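Protein-L-isoaspartate O-methyltransferase beta-aspartate methyltransferase (Plasmodium falciparum, PDB 2PBF) probably transfers a methyl group from S-adenosyl-L-methionine to isoaspartyl residues in damaged proteins, a protein-repair reaction, and is captured here with the spent cofactor S-adenosyl-L-homocysteine. Local coordinates at residues I113-V118 with K147-V152; A170-L175 with L189-E194; Q199-I204 with D214-V219. All blocks are in the same frame, centred on the assembly; numbering follows the deposited sequence.

Contact 1 (I113-V118 with K147-V152); sequences IGLERV and KNIYQV. With SAH (S-adenosyl-L-homocysteine), chain C.
With Arg117 CG between its backbone N and carbonyl carbon (chi1 89°) and Asn148 CG anti to N (chi1 -173°), the two side chains run side by side in the same direction. Asn148 ND2 sits at the guanidinium edge without bonding to it: Arg117 NH1 pairs with the terminal carboxylate of Asn227, and ND2 donates to Lys225 O. The long aliphatic part of Arg117 covers a face of the adenine, CD lying 3.4 Å from SAH N7. Asn148 OD1 accepts from SAH N6 at 2.8 Å and also from Tyr150 N, an Asx turn that fixes the amide. Beside it Ile149 N donates to SAH N1 (3.1 Å, 167°). Glu116 ends its strand and takes the ribose, OE1 receiving SAH O3' at 2.8 Å, as acidic residues do in Rossmann-like methyltransferases. Backbones join where Lys147 N reaches Glu116 O at 2.8 Å from well above the carbonyl plane. Deeper in, Leu115 CD2 meets Ile149 CD1 at 3.7 Å, the side chains crossing at about a right angle. An acceptor facing N6 and a donor facing N1 match adenine and would oppose the reversed pattern of guanine.

Contact 2 (A170-L175 with L189-E194); sequences ASASEL and LIIPIE
Ala172 O is approached by two neighbouring groups of the strand: Glu194 N donates to it at 2.9 Å, and Ile193 CA makes a CA-H...O contact at 3.3 Å. Toward the same strand Ala172 N donates to Pro192 O, also at 2.9 Å and fairly straight (165°). Ala172 thus reaches the residues before and after Ile193, the pattern of a single parallel bridge, by which the loop after strand 163-168 clips onto strand 187-195. The methyl of Ala172 touches Ile191 CD1.

Pro192 offers the loop a carbonyl and a ring. Its CD lies 3.4 Å from Ala170 O, standing where another residue would present an N-H; a proline nitrogen carries no hydrogen, and this buried oxygen has no hydrogen-bond partner in the model. Pro192 CB rests on Ser171 CB. Ala170 turns its methyl away from the strand and against SAH, a group probably small enough to leave the cofactor room.

Farther along, Leu175 carries the apolar half. Its CG is anti to the backbone N (chi1 -156°); CB and CG lie against Ile193 CD1, both at 4.0 Å, while CD2 meets Leu189 CD1 at 4.1 Å. Leu179 of helix 177-182 also touches Leu189 and Ile191, so branched side chains fill the seam between helix and sheet. At the outer end, Glu194 is extended beyond CG and lays CD 3.6 Å from Ser173 CA, using its length rather than a bond. Glu174 points away from the strand, its carboxylate pairing with Lys226 and weakly receiving Ser173 OG.

The two main-chain bonds of Ala172 help set the course of the loop beside the cofactor, together with those of Ser171 to Val222 and Leu224, and charge is left to the solvent-facing end.

Contact 3 (Q199-I204 with D214-V219); sequences QVLYEI and DRLFDV
Tyr202 lays one face of its ring over Arg215 CA, a CH-pi contact of 4.1 Å from that atom to the ring centroid, while its OH passes 3.3 Å from Arg215 CG. Arg215 crosses Val200 at about a right angle, so that Val200 CG1 lies over one face of the guanidinium. Glu195 binds both polar ends, taking Tyr202 OH on one oxygen and Arg215 NE on the other; Arg215 NH2 also pairs with Asp218 OD1 at 3.5 Å, an oxygen hydrogen-bonded to Thr198 OG1 as well. A long, charged residue thus covers apolar neighbours and still reaches acids.

Strands 198-205 and 212-219 form the antiparallel hairpin that ends the mixed sheet. A beta bulge interrupts it: Leu201 O accepts from Leu216 N at 2.8 Å, yet Leu201 N donates to Phe217 O at 2.9 Å, two residues facing one. The Leu216 backbone is kinked (psi -80°), its CB tight against Leu201 O at 3.0 Å and its CD1 near Leu201 CD2.

On the face opposite Val200 and Tyr202, Leu201 CB meets Val219 CG1 at 3.8 Å, with Leu69 of helix 64-74 packing on Leu201. Glu203 OE1 forms a salt bridge with Arg73, probably offsetting the like charge of Asp214 OD2, 4.5 Å from Glu203 OE2; Lys188 is only a long, weak partner of OE2.

Contact 1 is the buried one, and much of its chemistry is directed at the cofactor; contacts 2 and 3 are partly buried and pass from apolar seams to charged, solvent-facing ends. All three reach the same mixed sheet of order 3-2-1-4-5-6-7, contact 1 among the parallel strands at one end, contact 3 at the antiparallel hairpin at the other. Contact 2 stands between: Tyr150 OH packs on Ala172 CB, and strands 187-195 and 198-205 pair through probable hydrogen bonds such as Ile191 O to Tyr202 N, 2.8 Å. A strand-end acid and loop-borne groups hold the ligand in 113-118/147-152, a lone bridge docks a loop in 170-175/189-194, and repeated strand pairing holds 199-204/214-219.

Contact 1 (I113-V118 with K147-V152)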
loop_
_atom_site.group_PDB
_atom_site.type_symbol
_atom_site.label_atom_id
_atom_site.label_comp_id
_atom_site.label_asym_id
_atom_site.label_seq_id
_atom_site.Cartn_x
_atom_site.Cartn_y
_atom_site.Cartn_z
ATOM N N ILE A 113 2.079 7.565 5.100
ATOM C CA ILE A 113 1.482 7.051 6.336
ATOM C C ILE A 113 0.846 5.682 6.081
ATOM O O ILE A 113 0.174 5.506 5.076
ATOM C CB ILE A 113 0.495 8.107 7.019
ATOM C CG1 ILE A 113 0.072 7.676 8.413
ATOM C CG2 ILE A 113 -0.759 8.386 6.198
ATOM C CD1 ILE A 113 -0.746 8.773 9.170
ATOM N N GLY A 114 1.122 4.709 6.956
ATOM C CA GLY A 114 0.424 3.429 6.938
ATOM C C GLY A 114 -0.593 3.369 8.065
ATOM O O GLY A 114 -0.283 3.692 9.202
ATOM N N LEU A 115 -1.820 2.982 7.754
ATOM C CA LEU A 115 -2.819 2.723 8.796
ATOM C C LEU A 115 -3.092 1.234 8.871
ATOM O O LEU A 115 -3.351 0.592 7.852
ATOM C CB LEU A 115 -4.131 3.444 8.480
ATOM C CG LEU A 115 -4.452 4.829 9.044
ATOM C CD1 LEU A 115 -3.288 5.832 9.001
ATOM C CD2 LEU A 115 -5.673 5.384 8.311
ATOM N N GLU A 116 -3.053 0.699 10.088
ATOM C CA GLU A 116 -3.287 -0.712 10.316
ATOM C C GLU A 116 -4.198 -0.919 11.543
ATOM O O GLU A 116 -3.894 -0.443 12.650
ATOM C CB GLU A 116 -1.959 -1.457 10.449
ATOM C CG GLU A 116 -2.101 -2.866 10.952
ATOM C CD GLU A 116 -2.967 -3.718 10.034
ATOM O OE1 GLU A 116 -2.894 -3.564 8.799
ATOM O OE2 GLU A 116 -3.737 -4.530 10.548
ATOM N N ARG A 117 -5.309 -1.626 11.336
ATOM C CA ARG A 117 -6.309 -1.815 12.392
ATOM C C ARG A 117 -5.848 -2.729 13.509
ATOM O O ARG A 117 -6.270 -2.567 14.662
ATOM C CB ARG A 117 -7.657 -2.266 11.824
ATOM C CG ARG A 117 -7.883 -3.762 11.668
ATOM C CD ARG A 117 -9.328 -4.057 11.155
ATOM N NE ARG A 117 -10.282 -4.313 12.235
ATOM C CZ ARG A 117 -10.305 -5.416 12.998
ATOM N NH1 ARG A 117 -11.234 -5.528 13.947
ATOM N NH2 ARG A 117 -9.425 -6.412 12.821
ATOM N N VAL A 118 -4.949 -3.654 13.179
ATOM C CA VAL A 118 -4.481 -4.675 14.123
ATOM C C VAL A 118 -3.109 -4.339 14.674
ATOM O O VAL A 118 -2.136 -4.150 13.924
ATOM C CB VAL A 118 -4.477 -6.112 13.488
ATOM C CG1 VAL A 118 -4.252 -7.165 14.541
ATOM C CG2 VAL A 118 -5.769 -6.390 12.745
ATOM N N LYS A 147 -4.696 2.106 13.570
ATOM C CA LYS A 147 -5.930 2.821 13.265
ATOM C C LYS A 147 -6.806 2.082 12.267
ATOM O O LYS A 147 -6.333 1.572 11.258
ATOM C CB LYS A 147 -5.604 4.212 12.693
ATOM C CG LYS A 147 -6.818 5.112 12.417
ATOM C CD LYS A 147 -6.981 6.091 13.568
ATOM C CE LYS A 147 -8.427 6.395 13.875
ATOM N NZ LYS A 147 -8.484 7.496 14.889
ATOM N N ASN A 148 -8.100 2.072 12.548
ATOM C CA ASN A 148 -9.096 1.636 11.598
ATOM C C ASN A 148 -9.569 2.842 10.800
ATOM O O ASN A 148 -9.933 3.865 11.375
ATOM C CB ASN A 148 -10.287 1.011 12.327
ATOM C CG ASN A 148 -11.285 0.386 11.384
ATOM O OD1 ASN A 148 -11.576 0.914 10.300
ATOM N ND2 ASN A 148 -11.809 -0.764 11.785
ATOM N N ILE A 149 -9.575 2.703 9.477
ATOM C CA ILE A 149 -9.890 3.803 8.573
ATOM C C ILE A 149 -11.321 4.318 8.786
ATOM O O ILE A 149 -11.633 5.480 8.490
ATOM C CB ILE A 149 -9.639 3.384 7.097
ATOM C CG1 ILE A 149 -9.802 4.572 6.140
ATOM C CG2 ILE A 149 -10.552 2.215 6.677
ATOM C CD1 ILE A 149 -8.828 5.711 6.358
ATOM N N TYR A 150 -12.176 3.433 9.305
ATOM C CA TYR A 150 -13.600 3.704 9.522
ATOM C C TYR A 150 -13.843 4.418 10.854
ATOM O O TYR A 150 -14.974 4.766 11.183
ATOM C CB TYR A 150 -14.404 2.394 9.496
ATOM C CG TYR A 150 -14.636 1.795 8.119
ATOM C CD1 TYR A 150 -15.455 2.426 7.191
ATOM C CD2 TYR A 150 -14.058 0.578 7.769
ATOM C CE1 TYR A 150 -15.675 1.878 5.922
ATOM C CE2 TYR A 150 -14.276 0.007 6.522
ATOM C CZ TYR A 150 -15.086 0.656 5.604
ATOM O OH TYR A 150 -15.303 0.085 4.376
ATOM N N GLN A 151 -12.778 4.606 11.626
ATOM C CA GLN A 151 -12.877 5.266 12.927
ATOM C C GLN A 151 -12.111 6.583 12.953
ATOM O O GLN A 151 -11.586 6.986 13.979
ATOM C CB GLN A 151 -12.406 4.329 14.028
ATOM C CG GLN A 151 -13.240 3.069 14.101
ATOM C CD GLN A 151 -12.948 2.260 15.342
ATOM O OE1 GLN A 151 -13.688 2.337 16.335
ATOM N NE2 GLN A 151 -11.861 1.487 15.308
ATOM N N VAL A 152 -12.087 7.253 11.808
ATOM C CA VAL A 152 -11.381 8.509 11.637
ATOM C C VAL A 152 -12.421 9.629 11.619
ATOM O O VAL A 152 -13.115 9.837 10.616
ATOM C CB VAL A 152 -10.486 8.494 10.354
ATOM C CG1 VAL A 152 -9.918 9.870 10.034
ATOM C CG2 VAL A 152 -9.346 7.479 10.496
HETATM N N SAH C . -0.459 -4.232 2.103
HETATM C CA SAH C . -0.530 -5.323 3.109
HETATM C CB SAH C . -1.873 -5.999 3.009
HETATM C CG SAH C . -2.133 -6.764 4.300
HETATM S SD SAH C . -3.727 -7.588 4.270
HETATM C C SAH C . 0.605 -6.344 2.981
HETATM O O SAH C . 0.901 -6.770 1.863
HETATM O OXT SAH C . 1.238 -6.746 3.991
HETATM C "C5'" SAH C . -4.738 -6.128 4.619
HETATM C "C4'" SAH C . -4.511 -5.462 5.977
HETATM O "O4'" SAH C . -5.580 -4.581 6.180
HETATM C "C3'" SAH C . -4.477 -6.371 7.198
HETATM O "O3'" SAH C . -3.229 -6.216 7.854
HETATM C "C2'" SAH C . -5.643 -5.907 8.057
HETATM O "O2'" SAH C . -5.352 -5.964 9.436
HETATM C "C1'" SAH C . -5.820 -4.482 7.575
HETATM N N9 SAH C . -7.172 -3.906 7.740
HETATM C C8 SAH C . -8.358 -4.563 7.573
HETATM N N7 SAH C . -9.360 -3.674 7.762
HETATM C C5 SAH C . -8.840 -2.465 8.073
HETATM C C6 SAH C . -9.418 -1.230 8.390
HETATM N N6 SAH C . -10.731 -1.046 8.437
HETATM N N1 SAH C . -8.606 -0.153 8.635
HETATM C C2 SAH C . -7.233 -0.302 8.601
HETATM N N3 SAH C . -6.693 -1.528 8.304
HETATM C C4 SAH C . -7.471 -2.600 8.043
#

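Contact 2 (A170-L175 with L189-E194)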
loop_
_atom_site.group_PDB
_atom_site.type_symbol
_atom_site.label_atom_id
_atom_site.label_comp_id
_atom_site.label_asym_id
_atom_site.label_seq_id
_atom_site.Cartn_x
_atom_site.Cartn_y
_atom_site.Cartn_z
ATOM N N ALA A 170 -7.128 -4.005 1.396
ATOM C CA ALA A 170 -8.188 -4.839 1.903
ATOM C C ALA A 170 -9.471 -4.437 1.197
ATOM O O ALA A 170 -9.641 -3.279 0.798
ATOM C CB ALA A 170 -8.317 -4.716 3.432
ATOM N N SER A 171 -10.348 -5.423 1.004
ATOM C CA SER A 171 -11.561 -5.262 0.236
ATOM C C SER A 171 -12.703 -4.654 1.048
ATOM O O SER A 171 -12.940 -5.025 2.198
ATOM C CB SER A 171 -12.000 -6.618 -0.286
ATOM O OG SER A 171 -13.177 -6.475 -1.020
ATOM N N ALA A 172 -13.413 -3.729 0.414
ATOM C CA ALA A 172 -14.463 -2.981 1.065
ATOM C C ALA A 172 -15.814 -3.425 0.524
ATOM O O ALA A 172 -15.972 -3.616 -0.692
ATOM C CB ALA A 172 -14.274 -1.499 0.806
ATOM N N SER A 173 -16.788 -3.564 1.426
ATOM C CA SER A 173 -18.187 -3.837 1.042
ATOM C C SER A 173 -18.721 -2.766 0.090
ATOM O O SER A 173 -19.544 -3.050 -0.785
ATOM C CB SER A 173 -19.076 -3.976 2.286
ATOM O OG SER A 173 -19.078 -2.803 3.081
ATOM N N GLU A 174 -18.247 -1.532 0.278
ATOM C CA GLU A 174 -18.528 -0.405 -0.629
ATOM C C GLU A 174 -17.464 0.685 -0.451
ATOM O O GLU A 174 -16.749 0.687 0.552
ATOM C CB GLU A 174 -19.955 0.153 -0.434
ATOM C CG GLU A 174 -20.190 0.954 0.853
ATOM C CD GLU A 174 -20.472 0.080 2.067
ATOM O OE1 GLU A 174 -21.393 -0.772 2.006
ATOM O OE2 GLU A 174 -19.779 0.255 3.096
ATOM N N LEU A 175 -17.378 1.595 -1.430
ATOM C CA LEU A 175 -16.371 2.665 -1.495
ATOM C C LEU A 175 -16.468 3.614 -0.315
ATOM O O LEU A 175 -17.396 4.419 -0.262
ATOM C CB LEU A 175 -16.556 3.480 -2.781
ATOM C CG LEU A 175 -15.410 4.285 -3.419
ATOM C CD1 LEU A 175 -15.927 5.617 -3.875
ATOM C CD2 LEU A 175 -14.181 4.478 -2.510
ATOM N N LEU A 189 -6.729 6.585 -6.178
ATOM C CA LEU A 189 -7.083 5.649 -5.103
ATOM C C LEU A 189 -7.268 4.295 -5.768
ATOM O O LEU A 189 -8.022 4.171 -6.738
ATOM C CB LEU A 189 -8.414 6.050 -4.464
ATOM C CG LEU A 189 -8.974 5.775 -3.053
ATOM C CD1 LEU A 189 -10.483 6.146 -3.076
ATOM C CD2 LEU A 189 -8.793 4.378 -2.475
ATOM N N ILE A 190 -6.549 3.311 -5.258
ATOM C CA ILE A 190 -6.617 1.913 -5.688
ATOM C C ILE A 190 -7.264 1.118 -4.561
ATOM O O ILE A 190 -6.774 1.102 -3.443
ATOM C CB ILE A 190 -5.186 1.357 -5.970
ATOM C CG1 ILE A 190 -4.568 2.026 -7.199
ATOM C CG2 ILE A 190 -5.167 -0.195 -6.063
ATOM C CD1 ILE A 190 -5.317 1.765 -8.492
ATOM N N ILE A 191 -8.379 0.468 -4.855
ATOM C CA ILE A 191 -9.138 -0.185 -3.808
ATOM C C ILE A 191 -9.965 -1.354 -4.341
ATOM O O ILE A 191 -10.600 -1.225 -5.376
ATOM C CB ILE A 191 -10.062 0.854 -3.067
ATOM C CG1 ILE A 191 -10.947 0.165 -2.033
ATOM C CG2 ILE A 191 -10.869 1.716 -4.078
ATOM C CD1 ILE A 191 -11.697 1.144 -1.120
ATOM N N PRO A 192 -9.943 -2.506 -3.639
ATOM C CA PRO A 192 -10.903 -3.558 -4.023
ATOM C C PRO A 192 -12.282 -3.276 -3.421
ATOM O O PRO A 192 -12.378 -2.976 -2.243
ATOM C CB PRO A 192 -10.296 -4.831 -3.419
ATOM C CG PRO A 192 -8.889 -4.405 -2.895
ATOM C CD PRO A 192 -9.073 -2.958 -2.536
ATOM N N ILE A 193 -13.334 -3.367 -4.233
ATOM C CA ILE A 193 -14.718 -3.236 -3.735
ATOM C C ILE A 193 -15.535 -4.493 -4.104
ATOM O O ILE A 193 -15.511 -4.923 -5.260
ATOM C CB ILE A 193 -15.382 -1.916 -4.225
ATOM C CG1 ILE A 193 -14.546 -0.694 -3.774
ATOM C CG2 ILE A 193 -16.853 -1.788 -3.717
ATOM C CD1 ILE A 193 -14.685 0.527 -4.630
ATOM N N GLU A 194 -16.189 -5.107 -3.117
ATOM C CA GLU A 194 -17.129 -6.217 -3.370
ATOM C C GLU A 194 -18.233 -5.762 -4.326
ATOM O O GLU A 194 -19.068 -4.898 -4.003
ATOM C CB GLU A 194 -17.822 -6.708 -2.110
ATOM C CG GLU A 194 -16.994 -7.085 -0.910
ATOM C CD GLU A 194 -17.887 -7.401 0.314
ATOM O OE1 GLU A 194 -19.141 -7.430 0.174
ATOM O OE2 GLU A 194 -17.340 -7.637 1.416
#

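Contact 3 (Q199-I204 with D214-V219)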
loop_
_atom_site.group_PDB
_atom_site.type_symbol
_atom_site.label_atom_id
_atom_site.label_comp_id
_atom_site.label_asym_id
_atom_site.label_seq_id
_atom_site.Cartn_x
_atom_site.Cartn_y
_atom_site.Cartn_z
ATOM N N GLN A 199 -14.539 -9.520 -5.807
ATOM C CA GLN A 199 -13.909 -8.279 -5.361
ATOM C C GLN A 199 -13.287 -7.668 -6.603
ATOM O O GLN A 199 -12.594 -8.353 -7.346
ATOM C CB GLN A 199 -12.873 -8.532 -4.269
ATOM C CG GLN A 199 -13.470 -9.123 -2.988
ATOM C CD GLN A 199 -12.440 -9.726 -2.048
ATOM O OE1 GLN A 199 -11.348 -10.113 -2.455
ATOM N NE2 GLN A 199 -12.798 -9.818 -0.774
ATOM N N VAL A 200 -13.590 -6.400 -6.845
ATOM C CA VAL A 200 -13.151 -5.699 -8.045
ATOM C C VAL A 200 -12.192 -4.570 -7.698
ATOM O O VAL A 200 -12.542 -3.639 -6.969
ATOM C CB VAL A 200 -14.347 -5.130 -8.890
ATOM C CG1 VAL A 200 -13.835 -4.540 -10.199
ATOM C CG2 VAL A 200 -15.381 -6.216 -9.201
ATOM N N LEU A 201 -10.993 -4.644 -8.252
ATOM C CA LEU A 201 -10.013 -3.595 -8.044
ATOM C C LEU A 201 -10.365 -2.370 -8.865
ATOM O O LEU A 201 -10.431 -2.449 -10.088
ATOM C CB LEU A 201 -8.589 -4.075 -8.382
ATOM C CG LEU A 201 -7.442 -3.191 -7.869
ATOM C CD1 LEU A 201 -7.216 -3.398 -6.371
ATOM C CD2 LEU A 201 -6.197 -3.522 -8.650
ATOM N N TYR A 202 -10.565 -1.250 -8.167
ATOM C CA TYR A 202 -10.947 0.032 -8.750
ATOM C C TYR A 202 -9.829 1.058 -8.680
ATOM O O TYR A 202 -9.128 1.169 -7.677
ATOM C CB TYR A 202 -12.179 0.607 -8.025
ATOM C CG TYR A 202 -13.484 0.148 -8.604
ATOM C CD1 TYR A 202 -14.070 -1.047 -8.199
ATOM C CD2 TYR A 202 -14.128 0.908 -9.585
ATOM C CE1 TYR A 202 -15.261 -1.473 -8.742
ATOM C CE2 TYR A 202 -15.317 0.502 -10.146
ATOM C CZ TYR A 202 -15.887 -0.688 -9.728
ATOM O OH TYR A 202 -17.085 -1.076 -10.297
ATOM N N GLU A 203 -9.665 1.804 -9.754
ATOM C CA GLU A 203 -8.855 3.012 -9.728
ATOM C C GLU A 203 -9.755 4.256 -9.778
ATOM O O GLU A 203 -10.426 4.533 -10.781
ATOM C CB GLU A 203 -7.839 3.011 -10.862
ATOM C CG GLU A 203 -6.985 4.257 -10.910
ATOM C CD GLU A 203 -6.000 4.202 -12.040
ATOM O OE1 GLU A 203 -5.132 3.294 -12.033
ATOM O OE2 GLU A 203 -6.104 5.066 -12.943
ATOM N N ILE A 204 -9.765 4.990 -8.676
ATOM C CA ILE A 204 -10.565 6.176 -8.549
ATOM C C ILE A 204 -9.679 7.429 -8.610
ATOM O O ILE A 204 -8.649 7.506 -7.933
ATOM C CB ILE A 204 -11.395 6.098 -7.276
ATOM C CG1 ILE A 204 -12.273 4.831 -7.335
ATOM C CG2 ILE A 204 -12.224 7.351 -7.121
ATOM C CD1 ILE A 204 -12.616 4.228 -6.026
ATOM N N ASP A 214 -12.944 3.682 -12.165
ATOM C CA ASP A 214 -12.369 2.875 -13.239
ATOM C C ASP A 214 -12.246 1.425 -12.785
ATOM O O ASP A 214 -11.406 1.092 -11.940
ATOM C CB ASP A 214 -11.007 3.446 -13.631
ATOM C CG ASP A 214 -10.477 2.900 -14.938
ATOM O OD1 ASP A 214 -11.055 1.943 -15.510
ATOM O OD2 ASP A 214 -9.451 3.454 -15.396
ATOM N N ARG A 215 -13.104 0.581 -13.351
ATOM C CA ARG A 215 -13.231 -0.820 -12.972
ATOM C C ARG A 215 -12.085 -1.593 -13.619
ATOM O O ARG A 215 -12.018 -1.686 -14.843
ATOM C CB ARG A 215 -14.601 -1.350 -13.444
ATOM C CG ARG A 215 -15.156 -2.516 -12.610
ATOM C CD ARG A 215 -16.355 -3.292 -13.233
ATOM N NE ARG A 215 -16.188 -4.725 -12.959
ATOM C CZ ARG A 215 -15.484 -5.562 -13.730
ATOM N NH1 ARG A 215 -14.930 -5.132 -14.859
ATOM N NH2 ARG A 215 -15.338 -6.835 -13.384
ATOM N N LEU A 216 -11.175 -2.135 -12.818
ATOM C CA LEU A 216 -9.965 -2.746 -13.388
ATOM C C LEU A 216 -10.160 -4.223 -13.691
ATOM O O LEU A 216 -10.395 -4.590 -14.834
ATOM C CB LEU A 216 -8.719 -2.494 -12.516
ATOM C CG LEU A 216 -8.230 -1.031 -12.443
ATOM C CD1 LEU A 216 -6.952 -0.931 -11.630
ATOM C CD2 LEU A 216 -8.039 -0.382 -13.831
ATOM N N PHE A 217 -10.065 -5.064 -12.670
ATOM C CA PHE A 217 -10.351 -6.490 -12.814
ATOM C C PHE A 217 -10.610 -7.130 -11.450
ATOM O O PHE A 217 -10.418 -6.497 -10.405
ATOM C CB PHE A 217 -9.197 -7.192 -13.530
ATOM C CG PHE A 217 -7.855 -6.786 -13.032
ATOM C CD1 PHE A 217 -7.419 -7.183 -11.773
ATOM C CD2 PHE A 217 -7.023 -5.999 -13.815
ATOM C CE1 PHE A 217 -6.189 -6.808 -11.305
ATOM C CE2 PHE A 217 -5.779 -5.608 -13.350
ATOM C CZ PHE A 217 -5.367 -6.014 -12.092
ATOM N N ASP A 218 -11.042 -8.394 -11.479
ATOM C CA ASP A 218 -11.350 -9.141 -10.284
ATOM C C ASP A 218 -10.080 -9.500 -9.515
ATOM O O ASP A 218 -9.049 -9.808 -10.109
ATOM C CB ASP A 218 -12.162 -10.382 -10.631
ATOM C CG ASP A 218 -13.451 -10.043 -11.352
ATOM O OD1 ASP A 218 -14.104 -9.055 -10.943
ATOM O OD2 ASP A 218 -13.793 -10.745 -12.338
ATOM N N VAL A 219 -10.176 -9.441 -8.189
ATOM C CA VAL A 219 -9.037 -9.667 -7.310
ATOM C C VAL A 219 -9.473 -10.452 -6.082
ATOM O O VAL A 219 -10.659 -10.666 -5.868
ATOM C CB VAL A 219 -8.353 -8.327 -6.863
ATOM C CG1 VAL A 219 -7.520 -7.731 -7.983
ATOM C CG2 VAL A 219 -9.362 -7.305 -6.338
#